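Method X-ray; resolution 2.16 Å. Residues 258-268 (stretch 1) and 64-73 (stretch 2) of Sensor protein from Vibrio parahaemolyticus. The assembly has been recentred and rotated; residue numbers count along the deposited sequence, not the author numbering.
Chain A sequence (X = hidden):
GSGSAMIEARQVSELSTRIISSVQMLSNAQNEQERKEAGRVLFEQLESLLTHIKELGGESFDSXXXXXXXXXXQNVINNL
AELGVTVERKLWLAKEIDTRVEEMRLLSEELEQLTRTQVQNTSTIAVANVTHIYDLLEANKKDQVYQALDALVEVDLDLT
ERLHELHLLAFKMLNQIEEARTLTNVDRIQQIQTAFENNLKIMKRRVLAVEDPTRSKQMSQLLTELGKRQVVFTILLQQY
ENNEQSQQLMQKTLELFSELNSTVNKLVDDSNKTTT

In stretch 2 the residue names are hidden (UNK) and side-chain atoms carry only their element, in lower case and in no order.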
# COMPACT_ATOMS: atom_id res chain seq x y z
N SER A 258 -18.15 -17.12 -0.48
CA SER A 258 -19.54 -17.31 -0.74
C SER A 258 -19.61 -18.50 -1.72
O SER A 258 -20.44 -19.44 -1.54
CB SER A 258 -20.03 -16.04 -1.41
OG SER A 258 -21.19 -16.51 -2.06
N GLU A 259 -18.76 -18.58 -2.72
CA GLU A 259 -18.81 -19.77 -3.53
C GLU A 259 -18.39 -21.08 -2.75
O GLU A 259 -18.94 -22.18 -3.02
CB GLU A 259 -17.85 -19.74 -4.73
CG GLU A 259 -18.30 -18.76 -5.79
CD GLU A 259 -17.03 -18.22 -6.75
OE1 GLU A 259 -15.99 -19.04 -7.05
OE2 GLU A 259 -17.15 -16.95 -7.21
N LEU A 260 -17.44 -21.03 -1.83
CA LEU A 260 -17.08 -22.20 -1.13
C LEU A 260 -18.36 -22.75 -0.29
O LEU A 260 -18.62 -23.99 -0.26
CB LEU A 260 -16.00 -21.90 -0.16
CG LEU A 260 -15.75 -22.94 0.90
CD1 LEU A 260 -15.21 -24.14 0.17
CD2 LEU A 260 -14.66 -22.42 2.06
N ASN A 261 -19.07 -21.85 0.41
CA ASN A 261 -20.13 -22.32 1.30
C ASN A 261 -21.30 -22.72 0.42
O ASN A 261 -21.95 -23.64 0.75
CB ASN A 261 -20.53 -21.24 2.28
CG ASN A 261 -19.39 -21.02 3.29
OD1 ASN A 261 -18.49 -20.16 3.08
ND2 ASN A 261 -19.33 -21.88 4.27
N SER A 262 -21.44 -22.15 -0.76
CA SER A 262 -22.54 -22.55 -1.60
C SER A 262 -22.29 -23.95 -2.12
O SER A 262 -23.20 -24.75 -2.23
CB SER A 262 -22.71 -21.58 -2.68
OG SER A 262 -23.02 -22.34 -3.79
N THR A 263 -21.03 -24.35 -2.34
CA THR A 263 -20.75 -25.76 -2.74
C THR A 263 -20.89 -26.65 -1.48
O THR A 263 -21.40 -27.80 -1.57
CB THR A 263 -19.33 -25.87 -3.23
OG1 THR A 263 -19.21 -25.16 -4.48
CG2 THR A 263 -18.86 -27.30 -3.48
N VAL A 264 -20.47 -26.18 -0.28
CA VAL A 264 -20.66 -27.13 0.80
C VAL A 264 -22.22 -27.22 1.09
O VAL A 264 -22.63 -28.22 1.50
CB VAL A 264 -19.87 -26.87 2.19
CG1 VAL A 264 -18.78 -25.91 2.01
CG2 VAL A 264 -20.82 -26.55 3.32
N ASN A 265 -23.02 -26.22 0.93
CA ASN A 265 -24.40 -26.49 1.15
C ASN A 265 -24.93 -27.52 0.13
O ASN A 265 -25.83 -28.26 0.46
CB ASN A 265 -25.22 -25.26 1.01
CG ASN A 265 -25.08 -24.36 2.22
OD1 ASN A 265 -24.81 -24.87 3.35
ND2 ASN A 265 -25.27 -23.04 2.06
N LYS A 266 -24.42 -27.55 -1.11
CA LYS A 266 -24.91 -28.53 -2.04
C LYS A 266 -24.48 -29.84 -1.57
O LYS A 266 -25.24 -30.79 -1.78
CB LYS A 266 -24.42 -28.28 -3.50
CG LYS A 266 -25.01 -27.03 -4.07
CD LYS A 266 -24.58 -26.83 -5.58
CE LYS A 266 -24.69 -25.37 -6.11
NZ LYS A 266 -23.39 -24.97 -6.96
N LEU A 267 -23.27 -30.00 -1.00
CA LEU A 267 -22.87 -31.31 -0.52
C LEU A 267 -23.76 -31.78 0.63
O LEU A 267 -23.94 -32.99 0.77
CB LEU A 267 -21.43 -31.42 0.00
CG LEU A 267 -20.36 -31.22 -1.12
CD1 LEU A 267 -18.97 -30.71 -0.66
CD2 LEU A 267 -20.10 -32.54 -1.76
N VAL A 268 -24.29 -30.88 1.45
CA VAL A 268 -25.10 -31.35 2.55
C VAL A 268 -26.55 -31.74 2.06
O VAL A 268 -27.36 -32.18 2.84
CB VAL A 268 -25.03 -30.41 3.78
CG1 VAL A 268 -25.19 -29.10 3.38
CG2 VAL A 268 -26.13 -30.75 4.83
N UNK A 64 -18.32 -34.79 -8.87
CA UNK A 64 -18.38 -33.54 -9.55
C UNK A 64 -18.41 -32.46 -8.50
O UNK A 64 -17.69 -31.47 -8.63
c UNK A 64 -19.52 -33.57 -10.53
c UNK A 64 -20.97 -33.62 -13.05
c UNK A 64 -21.11 -32.33 -12.12
n UNK A 64 -22.05 -33.74 -14.19
c UNK A 64 -19.86 -32.21 -11.17
N UNK A 65 -19.13 -32.70 -7.42
CA UNK A 65 -19.19 -31.78 -6.35
C UNK A 65 -17.81 -31.69 -5.68
O UNK A 65 -17.41 -30.60 -5.32
c UNK A 65 -21.32 -30.30 -5.66
c UNK A 65 -21.46 -31.70 -5.43
c UNK A 65 -22.40 -32.00 -4.22
c UNK A 65 -20.07 -32.18 -5.24
N UNK A 66 -17.19 -32.82 -5.43
CA UNK A 66 -15.94 -32.83 -4.87
C UNK A 66 -14.88 -32.12 -5.73
O UNK A 66 -13.92 -31.67 -5.18
c UNK A 66 -15.42 -34.21 -4.61
c UNK A 66 -16.20 -34.91 -3.50
c UNK A 66 -15.99 -34.38 -2.07
c UNK A 66 -15.71 -36.41 -3.68
N UNK A 67 -14.99 -32.10 -7.04
CA UNK A 67 -14.05 -31.40 -7.81
C UNK A 67 -14.28 -29.83 -7.63
O UNK A 67 -13.30 -29.10 -7.61
c UNK A 67 -13.67 -33.12 -9.64
o UNK A 67 -14.22 -33.60 -10.73
o UNK A 67 -12.81 -33.70 -8.87
c UNK A 67 -14.16 -31.68 -9.27
N UNK A 68 -15.54 -29.41 -7.64
CA UNK A 68 -15.86 -28.06 -7.45
C UNK A 68 -15.36 -27.63 -6.03
O UNK A 68 -14.69 -26.60 -5.86
c UNK A 68 -17.42 -27.80 -7.64
N UNK A 69 -15.58 -28.42 -5.00
CA UNK A 69 -15.12 -28.05 -3.69
C UNK A 69 -13.50 -27.89 -3.66
O UNK A 69 -12.98 -26.97 -3.04
c UNK A 69 -15.01 -28.91 -1.26
c UNK A 69 -15.99 -27.76 -0.82
c UNK A 69 -15.32 -30.15 -0.32
c UNK A 69 -15.40 -29.16 -2.69
N UNK A 70 -12.77 -28.77 -4.32
CA UNK A 70 -11.31 -28.77 -4.31
C UNK A 70 -10.89 -27.46 -5.05
O UNK A 70 -10.00 -26.79 -4.55
c UNK A 70 -8.32 -29.83 -4.13
c UNK A 70 -9.30 -29.79 -5.39
o UNK A 70 -8.78 -30.23 -3.00
c UNK A 70 -10.78 -29.92 -5.03
o UNK A 70 -7.08 -29.40 -4.27
N UNK A 71 -11.54 -27.10 -6.17
CA UNK A 71 -11.06 -25.95 -6.78
C UNK A 71 -11.52 -24.66 -5.89
O UNK A 71 -10.75 -23.63 -5.78
c UNK A 71 -11.56 -26.03 -8.22
o UNK A 71 -12.14 -24.83 -8.50
N UNK A 72 -12.73 -24.68 -5.23
CA UNK A 72 -13.11 -23.55 -4.37
C UNK A 72 -12.00 -23.43 -3.22
O UNK A 72 -11.65 -22.30 -2.86
n UNK A 72 -16.55 -24.52 -4.05
c UNK A 72 -14.39 -23.73 -3.62
c UNK A 72 -15.58 -23.80 -4.51
o UNK A 72 -15.62 -23.23 -5.65
N UNK A 73 -11.47 -24.54 -2.67
CA UNK A 73 -10.55 -24.46 -1.63
C UNK A 73 -9.15 -23.86 -2.14
O UNK A 73 -8.48 -23.04 -1.40
c UNK A 73 -10.34 -25.85 -0.99
c UNK A 73 -9.18 -25.89 -0.08
c UNK A 73 -11.61 -26.30 -0.25
O HOH W 1 -14.11 -20.70 -6.15

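Position 64 has five side-chain atoms, four carbons in a row ending in a nitrogen. The chain stays well clear of stretch 1. An unbranched chain ending in an amine is lysine: Lys 64.

Position 65 has four carbons, forked at the second. Its CA-to-CB bond points toward stretch 1. One terminal carbon lies against Leu 267, and the side chain also meets Lys 266 and Thr 263. Four carbons forked at the second make Leu 65. Leu 65 CD1 is 3.4 Å from Leu 267 CD2, a tight apolar contact.

Position 66 again has four carbons forked at the second. Its CA-to-CB bond points away from stretch 1, although the end of the side chain comes nearer. It makes no close contact with stretch 1. The fork gives Leu 66.

Position 67 has two carbons, the second carrying two oxygens. It is exposed and out of reach of stretch 1. A carboxylate one carbon beyond CB is aspartate: Asp 67.

Position 68 has a single side-chain carbon, pointing toward stretch 1. Its CB lies 4.4 Å from Thr 263 CG2. One carbon and nothing more is Ala 68.

Position 69 has four carbons, forked at the second. The CA-to-CB bond runs sideways, but the end comes nearer and is buried among Leu 260, Thr 263, Val 264 and Leu 267. This is Leu 69. Its CD1 is 3.8 Å from Leu 260 CD1, and its CD2 is 3.7 Å from Leu 267 CD1.

Position 70 has three carbons, the third carrying two oxygens. It does not reach stretch 1, but touches a crystal neighbour. The carboxylate is one carbon further out than in Asp 67, so this is Glu 70.

Position 71 has one carbon and then one oxygen. It too is out of reach. A single hydroxyl on CB is serine: Ser 71.

Position 72 has two carbons, the second carrying one oxygen and one nitrogen. It is buried, points toward stretch 1 and touches Glu 259, Leu 260 and Thr 263. The terminal amide so close to the backbone is Asn 72. Its ND2 gives a weak hydrogen bond to Thr 263 OG1, at 2.8 Å with an angle of 142°. Water 1 lies 3.0 Å from Asn 72 OD1 and 2.7 Å from Glu 259 OE1, and so bridges the two side chains.

Position 73 has three carbons, with two carried on the first. One of them approaches Leu 260. The fork at CB identifies Val 73, whose CG2 is 4.2 Å from Leu 260 CD1.

The two helices run nearly antiparallel, at 157°, with their axes 9.3 Å apart at closest approach. They interlock through two knobs. Leu 69 sits among four residues of stretch 1, and Thr 263 sits among Leu 65, Ala 68, Leu 69 and Asn 72. Leucine packing fills much of the contact, while Asn 72 bonds weakly to Thr 263 and meets Glu 259 through the water.

Stretch 2 64-73: KLLDALESNV
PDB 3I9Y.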